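Local structure of group II chitinase (Ostrinia furnacalis, 6JAX) at residues W16-P21 / D56-Y61; G84-S89 / C132-C137. The protein is probably an endochitinase that binds chitin and cleaves it within the chain, this piece being one family 18 glycoside hydrolase domain of a much longer protein. All coordinates share one frame; numbering follows the deposited sequence.

Contact 1: residues W16-P21 / D56-Y61; sequences WSWYRP and DTWSDY. With GCS (2-amino-2-deoxy-beta-D-glucopyranose), chain C; GCS (2-amino-2-deoxy-beta-D-glucopyranose), chain B.
Trp18 and Tyr19, in the loop after strand 8-14, meet Asp56, Trp58 and Ser59 at the start of helix 57-62, where a family 18 TIM barrel holds the O1-bearing end of its bound glucosamine chain. Tyr19 gives its hydroxyl proton to the carboxylate of Asp56, with OH 2.7 Å from OD2 and the syn lone pair accepting. Asp56 OD2 lies at the ring edge, close to the ring plane, with ring and carboxylate planes 30° apart; the sugar takes a face instead, O1 of the chain B glucosamine lying 3.7 Å above the ring centre. Aspartate suits the N-cap because its short carboxylate can reach a helix-start N-H with one oxygen while the other takes the tyrosine hydroxyl. With CG anti to the backbone N (chi1 175°), OD1 takes a weak capping bond from Ser59 N at 3.5 Å, while the N of Asp56 donates to Asp60 OD2.

Next to this polar link, the two indoles make the apolar part of the contact. Trp18 CZ3 lies 3.5 Å from Trp58 CD1; the planes, 29° apart, are slid so far past each other that the rings barely overlap. Trp58 also brings CD1 to within 3.4 Å of Tyr19 OH, which lies in the indole plane at its edge. Ser59, with a short side chain that lets the indole come close, sets CB 3.8 Å from Trp18 CE3, and Phe65 of the next helix meets the Trp18 ring as well. Trp16 begins the same run of aromatics but turns from the helix to the ligand, its CD2 3.4 Å from C5 of the chain C sugar. Aromatic faces laid against pyranose rings are characteristic of the carbohydrate cleft of family 18 chitinases.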
ATOM      1  N   TRP A  16       7.222  -8.166  -9.175  1.00 12.66           N
ATOM      2  CA  TRP A  16       6.633  -8.472 -10.474  1.00 11.71           C
ATOM      3  C   TRP A  16       6.684  -7.295 -11.446  1.00 13.90           C
ATOM      4  O   TRP A  16       6.382  -7.483 -12.629  1.00 14.43           O
ATOM      5  CB  TRP A  16       5.181  -8.979 -10.315  1.00 13.11           C
ATOM      6  CG  TRP A  16       4.192  -7.996  -9.791  1.00 15.11           C
ATOM      7  CD1 TRP A  16       3.386  -7.152 -10.527  1.00 14.97           C
ATOM      8  CD2 TRP A  16       3.859  -7.765  -8.414  1.00 12.66           C
ATOM      9  NE1 TRP A  16       2.592  -6.406  -9.684  1.00 13.88           N
ATOM     10  CE2 TRP A  16       2.870  -6.755  -8.384  1.00 13.64           C
ATOM     11  CE3 TRP A  16       4.324  -8.296  -7.202  1.00 15.28           C
ATOM     12  CZ2 TRP A  16       2.321  -6.276  -7.185  1.00 14.80           C
ATOM     13  CZ3 TRP A  16       3.772  -7.822  -6.012  1.00 13.86           C
ATOM     14  CH2 TRP A  16       2.779  -6.824  -6.016  1.00 15.18           C
ATOM     15  N   SER A  17       7.072  -6.102 -10.991  1.00 12.33           N
ATOM     16  CA  SER A  17       7.225  -4.964 -11.891  1.00 10.84           C
ATOM     17  C   SER A  17       8.380  -5.156 -12.870  1.00 14.29           C
ATOM     18  O   SER A  17       8.500  -4.390 -13.831  1.00 14.08           O
ATOM     19  CB  SER A  17       7.410  -3.674 -11.073  1.00 13.62           C
ATOM     20  OG  SER A  17       8.544  -3.729 -10.225  1.00 12.07           O
ATOM     21  N   TRP A  18       9.212  -6.175 -12.649  1.00 12.93           N
ATOM     22  CA  TRP A  18      10.262  -6.538 -13.596  1.00 15.80           C
ATOM     23  C   TRP A  18       9.676  -6.988 -14.926  1.00 14.86           C
ATOM     24  O   TRP A  18      10.264  -6.741 -15.990  1.00 16.66           O
ATOM     25  CB  TRP A  18      11.094  -7.666 -12.988  1.00 15.64           C
ATOM     26  CG  TRP A  18      12.397  -7.944 -13.633  1.00 18.84           C
ATOM     27  CD1 TRP A  18      13.237  -7.048 -14.224  1.00 17.83           C
ATOM     28  CD2 TRP A  18      13.045  -9.212 -13.698  1.00 16.61           C
ATOM     29  NE1 TRP A  18      14.369  -7.689 -14.673  1.00 21.56           N
ATOM     30  CE2 TRP A  18      14.276  -9.019 -14.358  1.00 19.21           C
ATOM     31  CE3 TRP A  18      12.710 -10.496 -13.253  1.00 19.77           C
ATOM     32  CZ2 TRP A  18      15.167 -10.065 -14.598  1.00 19.15           C
ATOM     33  CZ3 TRP A  18      13.599 -11.534 -13.490  1.00 20.45           C
ATOM     34  CH2 TRP A  18      14.809 -11.312 -14.161  1.00 20.43           C
ATOM     35  N   TYR A  19       8.535  -7.676 -14.875  1.00 14.74           N
ATOM     36  CA  TYR A  19       7.919  -8.326 -16.032  1.00 15.19           C
ATOM     37  C   TYR A  19       6.944  -7.370 -16.711  1.00 15.83           C
ATOM     38  O   TYR A  19       5.731  -7.589 -16.749  1.00 19.53           O
ATOM     39  CB  TYR A  19       7.204  -9.601 -15.608  1.00 14.53           C
ATOM     40  CG  TYR A  19       8.053 -10.610 -14.867  1.00 16.10           C
ATOM     41  CD1 TYR A  19       8.877 -11.487 -15.560  1.00 18.83           C
ATOM     42  CD2 TYR A  19       8.017 -10.701 -13.473  1.00 15.79           C
ATOM     43  CE1 TYR A  19       9.653 -12.419 -14.905  1.00 20.31           C
ATOM     44  CE2 TYR A  19       8.793 -11.648 -12.798  1.00 18.95           C
ATOM     45  CZ  TYR A  19       9.609 -12.502 -13.523  1.00 17.84           C
ATOM     46  OH  TYR A  19      10.387 -13.450 -12.888  1.00 18.25           O
ATOM     47  N   ARG A  20       7.503  -6.274 -17.210  1.00 15.24           N
ATOM     48  CA  ARG A  20       6.765  -5.251 -17.934  1.00 12.88           C
ATOM     49  C   ARG A  20       7.571  -4.832 -19.150  1.00 16.85           C
ATOM     50  O   ARG A  20       8.806  -4.869 -19.124  1.00 16.18           O
ATOM     51  CB  ARG A  20       6.488  -4.022 -17.050  1.00 13.92           C
ATOM     52  CG  ARG A  20       5.532  -4.357 -15.926  1.00 14.56           C
ATOM     53  CD  ARG A  20       5.128  -3.145 -15.082  1.00 14.41           C
ATOM     54  NE  ARG A  20       4.171  -3.587 -14.063  1.00 15.49           N
ATOM     55  CZ  ARG A  20       4.037  -3.040 -12.860  1.00 14.92           C
ATOM     56  NH1 ARG A  20       4.787  -2.008 -12.509  1.00 12.64           N
ATOM     57  NH2 ARG A  20       3.161  -3.545 -11.998  1.00 14.64           N
ATOM     58  N   PRO A  21       6.902  -4.437 -20.227  1.00 14.94           N
ATOM     59  CA  PRO A  21       7.617  -4.091 -21.461  1.00 15.73           C
ATOM     60  C   PRO A  21       8.203  -2.690 -21.430  1.00 17.35           C
ATOM     61  O   PRO A  21       7.720  -1.797 -20.730  1.00 15.88           O
ATOM     62  CB  PRO A  21       6.520  -4.185 -22.524  1.00 15.60           C
ATOM     63  CG  PRO A  21       5.292  -3.755 -21.787  1.00 19.95           C
ATOM     64  CD  PRO A  21       5.444  -4.328 -20.381  1.00 17.46           C
ATOM     65  N   ASP A  56       8.780 -15.817  -6.240  1.00 14.33           N
ATOM     66  CA  ASP A  56       9.236 -15.915  -7.627  1.00 13.29           C
ATOM     67  C   ASP A  56      10.725 -16.260  -7.583  1.00 16.24           C
ATOM     68  O   ASP A  56      11.563 -15.365  -7.505  1.00 14.50           O
ATOM     69  CB  ASP A  56       8.963 -14.598  -8.347  1.00 15.86           C
ATOM     70  CG  ASP A  56       9.513 -14.560  -9.767  1.00 20.19           C
ATOM     71  OD1 ASP A  56      10.010 -15.582 -10.268  1.00 25.52           O
ATOM     72  OD2 ASP A  56       9.436 -13.484 -10.378  1.00 24.21           O
ATOM     73  N   THR A  57      11.050 -17.562  -7.629  1.00 15.70           N
ATOM     74  CA  THR A  57      12.450 -17.935  -7.441  1.00 14.91           C
ATOM     75  C   THR A  57      13.343 -17.362  -8.533  1.00 16.61           C
ATOM     76  O   THR A  57      14.499 -17.021  -8.262  1.00 15.95           O
ATOM     77  CB  THR A  57      12.616 -19.450  -7.376  1.00 18.83           C
ATOM     78  OG1 THR A  57      12.046 -20.039  -8.546  1.00 20.96           O
ATOM     79  CG2 THR A  57      11.904 -19.989  -6.139  1.00 20.31           C
ATOM     80  N   TRP A  58      12.832 -17.237  -9.761  1.00 15.60           N
ATOM     81  CA  TRP A  58      13.658 -16.703 -10.846  1.00 16.02           C
ATOM     82  C   TRP A  58      14.168 -15.298 -10.525  1.00 14.03           C
ATOM     83  O   TRP A  58      15.347 -15.000 -10.719  1.00 14.92           O
ATOM     84  CB  TRP A  58      12.872 -16.701 -12.161  1.00 16.25           C
ATOM     85  CG  TRP A  58      13.587 -16.078 -13.356  1.00 14.99           C
ATOM     86  CD1 TRP A  58      13.172 -14.989 -14.081  1.00 15.70           C
ATOM     87  CD2 TRP A  58      14.801 -16.528 -13.976  1.00 19.67           C
ATOM     88  NE1 TRP A  58      14.055 -14.734 -15.107  1.00 19.07           N
ATOM     89  CE2 TRP A  58      15.067 -15.657 -15.060  1.00 18.31           C
ATOM     90  CE3 TRP A  58      15.700 -17.564 -13.710  1.00 19.81           C
ATOM     91  CZ2 TRP A  58      16.190 -15.802 -15.882  1.00 19.60           C
ATOM     92  CZ3 TRP A  58      16.823 -17.700 -14.523  1.00 22.60           C
ATOM     93  CH2 TRP A  58      17.055 -16.826 -15.594  1.00 20.29           C
ATOM     94  N   SER A  59      13.293 -14.417 -10.041  1.00 14.32           N
ATOM     95  CA  SER A  59      13.774 -13.077  -9.708  1.00 12.83           C
ATOM     96  C   SER A  59      14.412 -13.050  -8.321  1.00 14.52           C
ATOM     97  O   SER A  59      15.572 -12.653  -8.169  1.00 13.21           O
ATOM     98  CB  SER A  59      12.636 -12.058  -9.800  1.00 14.68           C
ATOM     99  OG  SER A  59      11.591 -12.390  -8.896  1.00 17.25           O
ATOM    100  N   ASP A  60      13.657 -13.486  -7.309  1.00 13.51           N
ATOM    101  CA  ASP A  60      14.069 -13.341  -5.914  1.00 11.80           C
ATOM    102  C   ASP A  60      15.417 -13.992  -5.650  1.00 13.96           C
ATOM    103  O   ASP A  60      16.242 -13.445  -4.908  1.00 15.44           O
ATOM    104  CB  ASP A  60      13.019 -13.968  -4.981  1.00 14.11           C
ATOM    105  CG  ASP A  60      11.639 -13.386  -5.161  1.00 15.18           C
ATOM    106  OD1 ASP A  60      11.526 -12.259  -5.680  1.00 16.15           O
ATOM    107  OD2 ASP A  60      10.666 -14.064  -4.774  1.00 15.11           O
ATOM    108  N   TYR A  61      15.625 -15.199  -6.186  1.00 15.76           N
ATOM    109  CA  TYR A  61      16.817 -15.995  -5.927  1.00 13.70           C
ATOM    110  C   TYR A  61      17.771 -15.991  -7.115  1.00 14.40           C
ATOM    111  O   TYR A  61      18.917 -15.545  -7.000  1.00 15.40           O
ATOM    112  CB  TYR A  61      16.425 -17.446  -5.594  1.00 16.06           C
ATOM    113  CG  TYR A  61      15.691 -17.654  -4.281  1.00 15.78           C
ATOM    114  CD1 TYR A  61      15.838 -16.760  -3.229  1.00 18.82           C
ATOM    115  CD2 TYR A  61      14.870 -18.763  -4.091  1.00 20.10           C
ATOM    116  CE1 TYR A  61      15.181 -16.961  -2.019  1.00 19.29           C
ATOM    117  CE2 TYR A  61      14.204 -18.973  -2.876  1.00 20.30           C
ATOM    118  CZ  TYR A  61      14.370 -18.062  -1.851  1.00 22.05           C
ATOM    119  OH  TYR A  61      13.721 -18.255  -0.648  1.00 24.25           O
TER
HETATM  120  C1  GCS C   2       2.324 -11.474 -10.530  1.00 35.54           C
HETATM  121  C2  GCS C   2       0.938 -11.098 -11.049  1.00 31.11           C
HETATM  122  C3  GCS C   2       0.499  -9.805 -10.477  1.00 31.76           C
HETATM  123  C4  GCS C   2       0.277  -9.942  -9.007  1.00 24.81           C
HETATM  124  C5  GCS C   2       1.615 -10.371  -8.387  1.00 26.88           C
HETATM  125  C6  GCS C   2       1.448 -10.599  -6.912  1.00 30.40           C
HETATM  126  N2  GCS C   2       0.853 -10.990 -12.536  1.00 39.44           N
HETATM  127  O3  GCS C   2      -0.724  -9.366 -11.135  1.00 34.64           O
HETATM  128  O4  GCS C   2      -0.167  -8.668  -8.490  1.00 26.06           O
HETATM  129  O5  GCS C   2       2.205 -11.582  -9.011  1.00 29.42           O
HETATM  130  O6  GCS C   2       0.602 -11.699  -6.713  1.00 31.00           O
HETATM  131  C1  GCS B   1       5.412 -14.156 -14.141  1.00 49.60           C
HETATM  132  C2  GCS B   1       5.961 -14.105 -12.732  1.00 50.49           C
HETATM  133  C3  GCS B   1       4.949 -13.691 -11.707  1.00 48.77           C
HETATM  134  C4  GCS B   1       4.040 -12.518 -12.038  1.00 47.79           C
HETATM  135  C5  GCS B   1       3.691 -12.485 -13.549  1.00 51.85           C
HETATM  136  C6  GCS B   1       3.404 -11.122 -14.080  1.00 53.68           C
HETATM  137  N2  GCS B   1       6.498 -15.476 -12.445  1.00 53.66           N
HETATM  138  O1  GCS B   1       6.443 -14.379 -15.004  1.00 50.76           O
HETATM  139  O3  GCS B   1       5.697 -13.368 -10.506  1.00 45.82           O
HETATM  140  O4  GCS B   1       2.843 -12.657 -11.214  1.00 44.50           O
HETATM  141  O5  GCS B   1       4.781 -12.848 -14.471  1.00 47.29           O
HETATM  142  O6  GCS B   1       3.494 -11.243 -15.483  1.00 51.47           O

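Contact 2: residues G84-S89 / C132-C137; sequences GGWNDS and CWQVDC. With GCS (2-amino-2-deoxy-beta-D-glucopyranose), chain D; GCS (2-amino-2-deoxy-beta-D-glucopyranose), chain E; GCS (2-amino-2-deoxy-beta-D-glucopyranose), chain F; GCS (2-amino-2-deoxy-beta-D-glucopyranose), chain G.
Trp86 is sandwiched between sugar and protein. C4 of the chain D glucosamine stands 3.7 Å above the centre of one face, and the side chain of Gln134 covers the other. The amide of Gln134 stacks 11° from parallel to the indole, and its CG makes a CH-pi contact 3.7 Å from the centroid of the six-membered ring, nearly on the ring normal. Glutamine fits here because its methylenes and flat amide can both lie on an aromatic face while the NH2 still reaches a polar partner. That partner is the backbone: the chain, extended beyond CG (chi2 -170°), carries the amide along the face, and Gln134 NE2 donates to Trp86 O at 2.9 Å, so the residue whose ring is covered is also gripped by its carbonyl. Ser89 N reaches the same oxygen from the opposite face of the carbonyl plane. Val135 completes the surround, with CG2 4.0 Å from Trp86 CZ3 at the ring edge and CB 3.6 Å from O4 of the chain E sugar.

Farther out, Ser89 OG donates to Gly85 O at 2.7 Å and is also bonded to Glu128 N. Gln134 and Val135 both adopt left-handed helical backbone angles in a tight bend, whose two ends the Cys132-Cys137 disulfide joins. An indole backed by protein and offering one flat face to successive pyranoses is typical of the substrate cleft of family 18 chitinases.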
ATOM      1  N   GLY A  84       2.614 -11.967   2.151  1.00 13.18           N
ATOM      2  CA  GLY A  84       1.196 -11.957   1.861  1.00 13.25           C
ATOM      3  C   GLY A  84       0.848 -11.248   0.569  1.00 11.90           C
ATOM      4  O   GLY A  84       1.288 -11.647  -0.516  1.00 13.18           O
ATOM      5  N   GLY A  85       0.057 -10.188   0.686  1.00 12.56           N
ATOM      6  CA  GLY A  85      -0.500  -9.516  -0.468  1.00 11.89           C
ATOM      7  C   GLY A  85      -1.864 -10.085  -0.814  1.00 13.37           C
ATOM      8  O   GLY A  85      -2.311 -11.098  -0.277  1.00 14.79           O
ATOM      9  N   TRP A  86      -2.548  -9.403  -1.742  1.00 14.49           N
ATOM     10  CA  TRP A  86      -3.935  -9.755  -2.050  1.00 14.65           C
ATOM     11  C   TRP A  86      -4.069 -11.198  -2.537  1.00 14.62           C
ATOM     12  O   TRP A  86      -4.890 -11.967  -2.015  1.00 14.74           O
ATOM     13  CB  TRP A  86      -4.497  -8.797  -3.098  1.00 16.02           C
ATOM     14  CG  TRP A  86      -5.908  -9.136  -3.512  1.00 17.19           C
ATOM     15  CD1 TRP A  86      -6.302  -9.830  -4.626  1.00 19.21           C
ATOM     16  CD2 TRP A  86      -7.105  -8.791  -2.811  1.00 17.32           C
ATOM     17  NE1 TRP A  86      -7.677  -9.932  -4.661  1.00 20.15           N
ATOM     18  CE2 TRP A  86      -8.194  -9.295  -3.561  1.00 18.47           C
ATOM     19  CE3 TRP A  86      -7.364  -8.097  -1.625  1.00 17.29           C
ATOM     20  CZ2 TRP A  86      -9.517  -9.125  -3.158  1.00 17.66           C
ATOM     21  CZ3 TRP A  86      -8.681  -7.923  -1.232  1.00 19.46           C
ATOM     22  CH2 TRP A  86      -9.739  -8.438  -2.003  1.00 17.38           C
ATOM     23  N   ASN A  87      -3.302 -11.580  -3.562  1.00 16.13           N
ATOM     24  CA  ASN A  87      -3.497 -12.910  -4.143  1.00 17.00           C
ATOM     25  C   ASN A  87      -3.210 -14.005  -3.121  1.00 17.53           C
ATOM     26  O   ASN A  87      -3.920 -15.021  -3.067  1.00 17.03           O
ATOM     27  CB  ASN A  87      -2.597 -13.104  -5.364  1.00 16.49           C
ATOM     28  CG  ASN A  87      -3.089 -12.363  -6.593  1.00 19.72           C
ATOM     29  OD1 ASN A  87      -4.065 -11.621  -6.547  1.00 23.16           O
ATOM     30  ND2 ASN A  87      -2.383 -12.549  -7.706  1.00 21.49           N
ATOM     31  N   ASP A  88      -2.159 -13.835  -2.316  1.00 14.71           N
ATOM     32  CA  ASP A  88      -1.834 -14.876  -1.346  1.00 12.86           C
ATOM     33  C   ASP A  88      -2.864 -14.949  -0.236  1.00 16.02           C
ATOM     34  O   ASP A  88      -2.922 -15.957   0.478  1.00 14.24           O
ATOM     35  CB  ASP A  88      -0.439 -14.662  -0.749  1.00 17.84           C
ATOM     36  CG  ASP A  88       0.216 -15.971  -0.323  1.00 15.74           C
ATOM     37  OD1 ASP A  88       0.158 -16.942  -1.114  1.00 15.66           O
ATOM     38  OD2 ASP A  88       0.791 -16.028   0.783  1.00 14.00           O
ATOM     39  N   SER A  89      -3.677 -13.913  -0.071  1.00 16.50           N
ATOM     40  CA  SER A  89      -4.671 -13.901   0.989  1.00 13.45           C
ATOM     41  C   SER A  89      -5.986 -14.555   0.573  1.00 15.45           C
ATOM     42  O   SER A  89      -6.957 -14.509   1.334  1.00 17.45           O
ATOM     43  CB  SER A  89      -4.925 -12.465   1.451  1.00 13.60           C
ATOM     44  OG  SER A  89      -3.729 -11.878   1.939  1.00 13.07           O
ATOM     45  N   CYS A 132     -11.872 -10.988   7.766  1.00 14.07           N
ATOM     46  CA  CYS A 132     -12.499 -10.621   6.498  1.00 13.28           C
ATOM     47  C   CYS A 132     -11.556 -10.980   5.354  1.00 15.22           C
ATOM     48  O   CYS A 132     -10.899 -10.126   4.757  1.00 16.74           O
ATOM     49  CB  CYS A 132     -12.849  -9.138   6.500  1.00 16.34           C
ATOM     50  SG  CYS A 132     -13.816  -8.668   7.969  1.00 17.95           S
ATOM     51  N   TRP A 133     -11.493 -12.277   5.049  1.00 14.34           N
ATOM     52  CA  TRP A 133     -10.613 -12.750   3.986  1.00 12.99           C
ATOM     53  C   TRP A 133     -10.983 -12.063   2.684  1.00 14.90           C
ATOM     54  O   TRP A 133     -12.123 -12.173   2.220  1.00 15.80           O
ATOM     55  CB  TRP A 133     -10.715 -14.256   3.800  1.00 16.97           C
ATOM     56  CG  TRP A 133     -10.519 -15.065   5.033  1.00 16.12           C
ATOM     57  CD1 TRP A 133      -9.995 -14.658   6.229  1.00 15.31           C
ATOM     58  CD2 TRP A 133     -10.872 -16.438   5.193  1.00 15.58           C
ATOM     59  NE1 TRP A 133      -9.995 -15.711   7.121  1.00 14.02           N
ATOM     60  CE2 TRP A 133     -10.530 -16.812   6.502  1.00 13.94           C
ATOM     61  CE3 TRP A 133     -11.432 -17.396   4.337  1.00 19.03           C
ATOM     62  CZ2 TRP A 133     -10.734 -18.099   6.987  1.00 15.86           C
ATOM     63  CZ3 TRP A 133     -11.634 -18.674   4.820  1.00 18.87           C
ATOM     64  CH2 TRP A 133     -11.285 -19.017   6.131  1.00 18.13           C
ATOM     65  N   GLN A 134     -10.014 -11.375   2.084  1.00 15.61           N
ATOM     66  CA  GLN A 134     -10.246 -10.589   0.864  1.00 14.38           C
ATOM     67  C   GLN A 134     -11.511  -9.738   0.985  1.00 15.59           C
ATOM     68  O   GLN A 134     -12.307  -9.617   0.042  1.00 17.66           O
ATOM     69  CB  GLN A 134     -10.271 -11.493  -0.376  1.00 15.28           C
ATOM     70  CG  GLN A 134      -8.850 -11.944  -0.794  1.00 16.00           C
ATOM     71  CD  GLN A 134      -8.801 -12.643  -2.132  1.00 22.33           C
ATOM     72  OE1 GLN A 134      -9.806 -13.184  -2.607  1.00 21.38           O
ATOM     73  NE2 GLN A 134      -7.619 -12.664  -2.742  1.00 16.85           N
ATOM     74  N   VAL A 135     -11.678  -9.119   2.160  1.00 15.60           N
ATOM     75  CA  VAL A 135     -12.758  -8.186   2.489  1.00 14.93           C
ATOM     76  C   VAL A 135     -14.109  -8.878   2.363  1.00 21.34           C
ATOM     77  O   VAL A 135     -15.084  -8.292   1.878  1.00 27.48           O
ATOM     78  CB  VAL A 135     -12.721  -6.906   1.625  1.00 17.73           C
ATOM     79  CG1 VAL A 135     -13.525  -5.787   2.305  1.00 20.05           C
ATOM     80  CG2 VAL A 135     -11.271  -6.442   1.374  1.00 18.14           C
ATOM     81  N   ASP A 136     -14.176 -10.137   2.770  1.00 18.45           N
ATOM     82  CA  ASP A 136     -15.458 -10.816   2.927  1.00 20.38           C
ATOM     83  C   ASP A 136     -15.517 -11.268   4.378  1.00 17.95           C
ATOM     84  O   ASP A 136     -14.966 -12.317   4.723  1.00 19.62           O
ATOM     85  CB  ASP A 136     -15.599 -11.983   1.960  1.00 17.83           C
ATOM     86  CG  ASP A 136     -16.996 -12.589   1.972  1.00 23.91           C
ATOM     87  OD1 ASP A 136     -17.736 -12.354   2.942  1.00 23.72           O
ATOM     88  OD2 ASP A 136     -17.339 -13.321   1.022  1.00 26.97           O
ATOM     89  N   CYS A 137     -16.178 -10.469   5.222  1.00 21.02           N
ATOM     90  CA  CYS A 137     -16.214 -10.747   6.654  1.00 18.90           C
ATOM     91  C   CYS A 137     -17.081 -11.948   6.999  1.00 23.22           C
ATOM     92  O   CYS A 137     -17.044 -12.408   8.145  1.00 24.37           O
ATOM     93  CB  CYS A 137     -16.693  -9.515   7.419  1.00 21.70           C
ATOM     94  SG  CYS A 137     -15.611  -8.063   7.217  1.00 21.87           S
TER
HETATM   95  C1  GCS D   4      -6.289  -6.740  -6.731  1.00 22.47           C
HETATM   96  C2  GCS D   4      -7.758  -7.126  -6.772  1.00 28.81           C
HETATM   97  C3  GCS D   4      -8.622  -6.077  -6.160  1.00 26.14           C
HETATM   98  C4  GCS D   4      -8.193  -5.692  -4.765  1.00 24.24           C
HETATM   99  C5  GCS D   4      -6.718  -5.283  -4.807  1.00 21.89           C
HETATM  100  C6  GCS D   4      -6.185  -4.987  -3.443  1.00 23.74           C
HETATM  101  N2  GCS D   4      -8.156  -7.353  -8.199  1.00 30.80           N
HETATM  102  O3  GCS D   4      -9.990  -6.570  -6.199  1.00 29.77           O
HETATM  103  O4  GCS D   4      -8.900  -4.540  -4.283  1.00 26.28           O
HETATM  104  O5  GCS D   4      -5.895  -6.358  -5.350  1.00 24.63           O
HETATM  105  O6  GCS D   4      -4.784  -4.892  -3.540  1.00 21.02           O
HETATM  106  C1  GCS E   5      -9.976  -4.943  -3.427  1.00 24.47           C
HETATM  107  C2  GCS E   5     -10.414  -3.841  -2.477  1.00 24.64           C
HETATM  108  C3  GCS E   5     -11.568  -4.304  -1.649  1.00 25.65           C
HETATM  109  C4  GCS E   5     -12.731  -4.825  -2.448  1.00 22.90           C
HETATM  110  C5  GCS E   5     -12.257  -5.848  -3.481  1.00 26.47           C
HETATM  111  C6  GCS E   5     -13.363  -6.201  -4.431  1.00 26.66           C
HETATM  112  N2  GCS E   5      -9.274  -3.533  -1.558  1.00 27.90           N
HETATM  113  O3  GCS E   5     -12.018  -3.223  -0.784  1.00 32.02           O
HETATM  114  O4  GCS E   5     -13.600  -5.576  -1.598  1.00 24.25           O
HETATM  115  O5  GCS E   5     -11.120  -5.370  -4.277  1.00 23.94           O
HETATM  116  O6  GCS E   5     -12.818  -7.031  -5.426  1.00 28.18           O
HETATM  117  C1  GCS F   3      -1.544  -8.655  -8.065  1.00 23.99           C
HETATM  118  C2  GCS F   3      -1.783  -7.543  -7.060  1.00 20.59           C
HETATM  119  C3  GCS F   3      -3.190  -7.570  -6.557  1.00 19.53           C
HETATM  120  C4  GCS F   3      -4.200  -7.442  -7.665  1.00 26.13           C
HETATM  121  C5  GCS F   3      -3.905  -8.402  -8.823  1.00 30.74           C
HETATM  122  C6  GCS F   3      -4.651  -7.946 -10.039  1.00 31.29           C
HETATM  123  N2  GCS F   3      -0.806  -7.675  -5.931  1.00 20.51           N
HETATM  124  O3  GCS F   3      -3.325  -6.438  -5.648  1.00 22.36           O
HETATM  125  O4  GCS F   3      -5.507  -7.832  -7.233  1.00 25.30           O
HETATM  126  O5  GCS F   3      -2.489  -8.480  -9.204  1.00 27.93           O
HETATM  127  O6  GCS F   3      -4.678  -9.022 -10.928  1.00 45.04           O
HETATM  128  C1  GCS G   6     -14.913  -5.016  -1.482  1.00 22.45           C
HETATM  129  C2  GCS G   6     -15.878  -6.026  -0.874  1.00 26.44           C
HETATM  130  C3  GCS G   6     -17.244  -5.446  -0.721  1.00 29.25           C
HETATM  131  C4  GCS G   6     -17.246  -4.128   0.001  1.00 31.14           C
HETATM  132  C5  GCS G   6     -16.210  -3.166  -0.577  1.00 23.82           C
HETATM  133  C6  GCS G   6     -16.052  -1.966   0.299  1.00 30.03           C
HETATM  134  N2  GCS G   6     -15.946  -7.264  -1.722  1.00 26.22           N
HETATM  135  O3  GCS G   6     -18.068  -6.387   0.019  1.00 31.40           O
HETATM  136  O4  GCS G   6     -18.521  -3.504  -0.169  1.00 35.51           O
HETATM  137  O5  GCS G   6     -14.891  -3.789  -0.650  1.00 25.20           O
HETATM  138  O6  GCS G   6     -14.953  -1.239  -0.184  1.00 32.40           O

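Overall arrangement
From the N terminus, the chain leaves strand 8-14 through 16-21, forms strands 38-46 and 52-54, and returns at 56-61, where contact 1 closes the first loop by joining the loop after strand 8-14 to the start of helix 57-62. Contact 2 closes a second, joining the loops that follow the paired parallel strands 78-84 and 122-126. The two follow in series, neither enclosing nor crossing the other. Their centres lie about 22 Å apart and their nearest atoms about 7 Å, so they do not touch. The linked glucosamines bridge them: contact 1 meets the O1-bearing end, and contact 2 meets sugars farther along, all within one TIM-barrel domain.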